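Local coordinates for Serine/threonine-protein phosphatase 2A regulatory subunit B'' subunit alpha (Homo sapiens, PDB 4I5J), which serves as a calcium-binding regulatory B'' subunit of protein phosphatase 2A, which might modulate substrate selectivity, catalytic activity and localization of the enzyme, at residues S26-Q30 / E31-P35; F115-I118 / Y119-W123. All coordinates share one frame; numbering follows the deposited sequence.

Contact 1 (S26-Q30 / E31-P35)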
loop_
_atom_site.group_PDB
_atom_site.type_symbol
_atom_site.label_atom_id
_atom_site.label_comp_id
_atom_site.label_asym_id
_atom_site.label_seq_id
_atom_site.Cartn_x
_atom_site.Cartn_y
_atom_site.Cartn_z
ATOM N N SER A 26 3.654 -18.663 -16.698
ATOM C CA SER A 26 4.017 -19.205 -15.397
ATOM C C SER A 26 3.665 -18.220 -14.287
ATOM O O SER A 26 3.902 -18.505 -13.111
ATOM C CB SER A 26 5.509 -19.544 -15.367
ATOM O OG SER A 26 6.281 -18.425 -15.777
ATOM N N SER A 27 3.091 -17.078 -14.679
ATOM C CA SER A 27 2.690 -16.031 -13.746
ATOM C C SER A 27 1.283 -15.505 -14.042
ATOM O O SER A 27 0.748 -15.698 -15.141
ATOM C CB SER A 27 3.681 -14.873 -13.808
ATOM O OG SER A 27 3.632 -14.270 -15.092
ATOM N N LEU A 28 0.683 -14.840 -13.058
ATOM C CA LEU A 28 -0.639 -14.251 -13.252
ATOM C C LEU A 28 -0.587 -12.725 -13.160
ATOM O O LEU A 28 0.057 -12.155 -12.272
ATOM C CB LEU A 28 -1.640 -14.770 -12.214
ATOM C CG LEU A 28 -1.719 -16.273 -11.982
ATOM C CD1 LEU A 28 -2.663 -16.609 -10.825
ATOM C CD2 LEU A 28 -2.176 -16.939 -13.242
ATOM N N GLU A 29 -1.288 -12.070 -14.071
ATOM C CA GLU A 29 -1.446 -10.632 -14.008
ATOM C C GLU A 29 -2.801 -10.305 -13.419
ATOM O O GLU A 29 -3.645 -11.187 -13.308
ATOM C CB GLU A 29 -1.322 -10.044 -15.406
ATOM C CG GLU A 29 0.105 -10.151 -15.910
ATOM C CD GLU A 29 0.253 -9.677 -17.321
ATOM O OE1 GLU A 29 -0.777 -9.571 -18.036
ATOM O OE2 GLU A 29 1.406 -9.418 -17.712
ATOM N N GLN A 30 -3.010 -9.040 -13.059
ATOM C CA GLN A 30 -4.282 -8.617 -12.467
ATOM C C GLN A 30 -5.494 -9.109 -13.226
ATOM O O GLN A 30 -6.437 -9.618 -12.610
ATOM C CB GLN A 30 -4.342 -7.096 -12.293
ATOM C CG GLN A 30 -3.394 -6.616 -11.199
ATOM C CD GLN A 30 -3.812 -5.277 -10.588
ATOM O OE1 GLN A 30 -4.839 -4.723 -10.948
ATOM N NE2 GLN A 30 -3.011 -4.763 -9.658
ATOM N N GLU A 31 -5.469 -8.978 -14.555
ATOM C CA GLU A 31 -6.628 -9.361 -15.387
ATOM C C GLU A 31 -7.008 -10.839 -15.233
ATOM O O GLU A 31 -8.178 -11.205 -15.337
ATOM C CB GLU A 31 -6.375 -9.042 -16.873
ATOM C CG GLU A 31 -6.284 -7.545 -17.216
ATOM C CD GLU A 31 -4.957 -6.871 -16.801
ATOM O OE1 GLU A 31 -4.863 -5.631 -16.933
ATOM O OE2 GLU A 31 -4.011 -7.556 -16.349
ATOM N N ASP A 32 -6.007 -11.673 -14.962
ATOM C CA ASP A 32 -6.196 -13.117 -14.847
ATOM C C ASP A 32 -7.071 -13.497 -13.654
ATOM O O ASP A 32 -7.644 -14.584 -13.631
ATOM C CB ASP A 32 -4.839 -13.822 -14.713
ATOM C CG ASP A 32 -3.990 -13.708 -15.966
ATOM O OD1 ASP A 32 -4.583 -13.632 -17.060
ATOM O OD2 ASP A 32 -2.734 -13.702 -15.853
ATOM N N PHE A 33 -7.157 -12.608 -12.663
ATOM C CA PHE A 33 -7.963 -12.867 -11.478
ATOM C C PHE A 33 -9.426 -12.501 -11.682
ATOM O O PHE A 33 -10.284 -12.867 -10.871
ATOM C CB PHE A 33 -7.414 -12.106 -10.280
ATOM C CG PHE A 33 -6.203 -12.740 -9.673
ATOM C CD1 PHE A 33 -4.951 -12.555 -10.238
ATOM C CD2 PHE A 33 -6.320 -13.558 -8.562
ATOM C CE1 PHE A 33 -3.815 -13.167 -9.683
ATOM C CE2 PHE A 33 -5.208 -14.169 -8.008
ATOM C CZ PHE A 33 -3.954 -13.973 -8.565
ATOM N N ILE A 34 -9.717 -11.764 -12.748
ATOM C CA ILE A 34 -11.093 -11.274 -12.938
ATOM C C ILE A 34 -12.151 -12.391 -13.016
ATOM O O ILE A 34 -13.151 -12.342 -12.297
ATOM C CB ILE A 34 -11.223 -10.289 -14.134
ATOM C CG1 ILE A 34 -10.635 -8.932 -13.749
ATOM C CG2 ILE A 34 -12.687 -10.132 -14.553
ATOM C CD1 ILE A 34 -10.269 -8.073 -14.932
ATOM N N PRO A 35 -11.930 -13.415 -13.860
ATOM C CA PRO A 35 -12.984 -14.434 -13.884
ATOM C C PRO A 35 -13.128 -15.173 -12.549
ATOM O O PRO A 35 -14.236 -15.588 -12.208
ATOM C CB PRO A 35 -12.548 -15.383 -15.007
ATOM C CG PRO A 35 -11.168 -15.031 -15.333
ATOM C CD PRO A 35 -10.937 -13.622 -14.925
HETATM O O HOH W 1 -1.202 -15.265 -17.357
#
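Asp32 turns its carboxylate back onto the start of Glu29: OD2 takes the Glu29 backbone N-H at 2.8 Å, nearly straight at 166°, the donor lying above the carboxylate plane. Its CG sits beside its own backbone N (chi1 -66°), which swings the carboxylate toward Glu29. The return bond is backbone to backbone, Asp32 N to Glu29 O at 2.9 Å, and the turn continues with Phe33 N to Gln30 O at 3.1 Å. A water adds a bridge, giving one hydrogen to Asp32 OD2 (2.7 Å) and the other to Ser27 O (3.0 Å), so OD2 is gripped twice. With an alanine here the Glu29 N-H would probably lose its acceptor, and the water one of its two holds.

The apolar share belongs to Leu28 and Phe33, whose side chains cross at about a right angle; Leu28 CD1 reaches Phe33 CZ at 3.7 Å. Glu29 O lies in the ring plane at the Phe33 edge. Phe16 of helix 12-20 touches both side chains.

Glu29 OE1 and Glu31 OE2 are like charges 4.2 Å apart; Glu29 also touches Lys79, whose charge may offset some of the repulsion. Leu28 also bonds through its backbone to Ile80, consistent with paired EF-hand loops. OD2 of Asp32 holds a backbone N-H and a water, which ties the loop to the turn leading into helix 34-43.

Contact 2 (F115-I118 / Y119-W123)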
loop_
_atom_site.group_PDB
_atom_site.type_symbol
_atom_site.label_atom_id
_atom_site.label_comp_id
_atom_site.label_asym_id
_atom_site.label_seq_id
_atom_site.Cartn_x
_atom_site.Cartn_y
_atom_site.Cartn_z
ATOM N N PHE A 115 -13.872 -3.043 1.684
ATOM C CA PHE A 115 -13.946 -2.400 0.384
ATOM C C PHE A 115 -14.750 -1.107 0.460
ATOM O O PHE A 115 -14.360 -0.095 -0.120
ATOM C CB PHE A 115 -14.570 -3.317 -0.672
ATOM C CG PHE A 115 -15.341 -2.569 -1.722
ATOM C CD1 PHE A 115 -14.688 -1.844 -2.697
ATOM C CD2 PHE A 115 -16.733 -2.586 -1.728
ATOM C CE1 PHE A 115 -15.396 -1.136 -3.659
ATOM C CE2 PHE A 115 -17.452 -1.887 -2.699
ATOM C CZ PHE A 115 -16.794 -1.156 -3.652
ATOM N N TYR A 116 -15.867 -1.124 1.179
ATOM C CA TYR A 116 -16.735 0.048 1.155
ATOM C C TYR A 116 -16.092 1.210 1.908
ATOM O O TYR A 116 -16.225 2.366 1.509
ATOM C CB TYR A 116 -18.133 -0.283 1.690
ATOM C CG TYR A 116 -19.140 0.829 1.492
ATOM C CD1 TYR A 116 -19.433 1.323 0.221
ATOM C CD2 TYR A 116 -19.817 1.372 2.577
ATOM C CE1 TYR A 116 -20.400 2.358 0.047
ATOM C CE2 TYR A 116 -20.754 2.391 2.418
ATOM C CZ TYR A 116 -21.041 2.879 1.154
ATOM O OH TYR A 116 -21.970 3.884 1.025
ATOM N N VAL A 117 -15.372 0.901 2.984
ATOM C CA VAL A 117 -14.596 1.922 3.687
ATOM C C VAL A 117 -13.645 2.598 2.707
ATOM O O VAL A 117 -13.603 3.841 2.619
ATOM C CB VAL A 117 -13.810 1.320 4.884
ATOM C CG1 VAL A 117 -12.773 2.312 5.412
ATOM C CG2 VAL A 117 -14.771 0.908 5.989
ATOM N N ILE A 118 -12.907 1.786 1.950
ATOM C CA ILE A 118 -11.966 2.308 0.946
ATOM C C ILE A 118 -12.692 3.136 -0.126
ATOM O O ILE A 118 -12.239 4.216 -0.493
ATOM C CB ILE A 118 -11.178 1.167 0.272
ATOM C CG1 ILE A 118 -10.369 0.399 1.306
ATOM C CG2 ILE A 118 -10.216 1.701 -0.793
ATOM C CD1 ILE A 118 -9.641 -0.796 0.726
ATOM N N TYR A 119 -13.833 2.646 -0.610
ATOM C CA TYR A 119 -14.591 3.369 -1.633
ATOM C C TYR A 119 -15.057 4.739 -1.149
ATOM O O TYR A 119 -14.962 5.734 -1.872
ATOM C CB TYR A 119 -15.805 2.555 -2.128
ATOM C CG TYR A 119 -16.558 3.256 -3.246
ATOM C CD1 TYR A 119 -16.289 2.956 -4.577
ATOM C CD2 TYR A 119 -17.515 4.249 -2.979
ATOM C CE1 TYR A 119 -16.958 3.597 -5.611
ATOM C CE2 TYR A 119 -18.177 4.902 -4.016
ATOM C CZ TYR A 119 -17.890 4.564 -5.327
ATOM O OH TYR A 119 -18.519 5.203 -6.365
ATOM N N CYS A 120 -15.610 4.798 0.055
ATOM C CA CYS A 120 -16.085 6.080 0.570
ATOM C C CYS A 120 -14.969 7.082 0.761
ATOM O O CYS A 120 -15.159 8.287 0.539
ATOM C CB CYS A 120 -16.852 5.898 1.876
ATOM S SG CYS A 120 -18.368 4.934 1.611
ATOM N N LYS A 121 -13.810 6.591 1.193
ATOM C CA LYS A 121 -12.678 7.467 1.375
ATOM C C LYS A 121 -12.229 8.011 0.032
ATOM O O LYS A 121 -11.927 9.197 -0.078
ATOM C CB LYS A 121 -11.543 6.769 2.116
ATOM C CG LYS A 121 -11.782 6.711 3.627
ATOM C CD LYS A 121 -10.676 5.937 4.332
ATOM C CE LYS A 121 -10.931 5.839 5.830
ATOM N NZ LYS A 121 -10.014 4.848 6.481
ATOM N N PHE A 122 -12.230 7.159 -0.995
ATOM C CA PHE A 122 -11.899 7.608 -2.349
ATOM C C PHE A 122 -12.908 8.659 -2.820
ATOM O O PHE A 122 -12.544 9.700 -3.375
ATOM C CB PHE A 122 -11.898 6.433 -3.330
ATOM C CG PHE A 122 -11.570 6.833 -4.753
ATOM C CD1 PHE A 122 -10.246 6.998 -5.155
ATOM C CD2 PHE A 122 -12.588 7.068 -5.678
ATOM C CE1 PHE A 122 -9.929 7.385 -6.469
ATOM C CE2 PHE A 122 -12.287 7.455 -6.990
ATOM C CZ PHE A 122 -10.956 7.605 -7.387
ATOM N N TRP A 123 -14.183 8.377 -2.573
ATOM C CA TRP A 123 -15.259 9.260 -2.970
ATOM C C TRP A 123 -15.061 10.653 -2.363
ATOM O O TRP A 123 -15.170 11.659 -3.056
ATOM C CB TRP A 123 -16.609 8.685 -2.522
ATOM C CG TRP A 123 -17.711 9.626 -2.810
ATOM C CD1 TRP A 123 -18.180 10.619 -2.003
ATOM C CD2 TRP A 123 -18.465 9.702 -4.029
ATOM N NE1 TRP A 123 -19.185 11.307 -2.642
ATOM C CE2 TRP A 123 -19.369 10.766 -3.891
ATOM C CE3 TRP A 123 -18.441 8.983 -5.227
ATOM C CZ2 TRP A 123 -20.265 11.114 -4.901
ATOM C CZ3 TRP A 123 -19.326 9.336 -6.227
ATOM C CH2 TRP A 123 -20.224 10.388 -6.058
#
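The Tyr116 ring carries Cys120 SG over one face, a sulfur-aromatic contact one helical turn apart. The sulfur stands 3.5 Å from the ring centroid, only 17° off the normal, and is shifted toward the phenol end: CZ of Tyr116 is the nearest ring atom to Cys120 SG, at 3.4 Å. Two torsions bring this about. Tyr116 has CG opposite its backbone N (chi1 -171°), laying the ring along the helix toward the following turn, while Cys120 SG sits beside its own N (chi1 -65°) and so leans back over the ring. Phe115 and Tyr119 run alongside each other in the same direction, with Phe115 CE1 4.0 Å from Tyr119 CB.

On another flank the extended Lys121 chain runs back alongside Val117, with CG1 of Val117 3.9 Å from Lys121 NZ. Regular i to i+4 bonds carry the backbone: Tyr119 N to Phe115 O at 2.8 Å, Cys120 N to Tyr116 O at 2.9 Å, and the same pattern for Lys121 and Phe122.

This is structural packing within the EF-hand pair region, away from the calcium site, joining successive turns of helix 112-125. Tyr119 packs on Phe56 and Arg59 of helix 54-72, while Phe115 reaches both that helix and Tyr173 of helix 173-184. Ile118 rests on Tyr173 and Leu180, and Phe122 meets Tyr173 edge-to-face. Lys121 joins the same helix 173-184, lying on Leu180 and forming a salt bridge to Glu184, so the segment is wedged between two helices while Tyr116 stays on the exposed side.

How the contacts relate
The two contacts are separate, with nearest atoms about 13 Å apart and centres about 24 Å apart, yet helix 54-72 touches both. Contact 1 packs against Ile65, Gln66, Ile68 and Phe69; contact 2 uses Phe56, Arg59 and Thr63 of the same helix. Each is partly buried, and contact 1 lies farther from the chain centre. Their chemistry follows their settings: in 26-35 a loop turns into a helix, and a carboxylate and a water help satisfy its backbone, whereas 115-123 is regular helix whose backbone bonds itself, leaving its side chains for sulfur-aromatic and apolar packing and, outward to Glu184, a salt bridge. Both lie away from the calcium site.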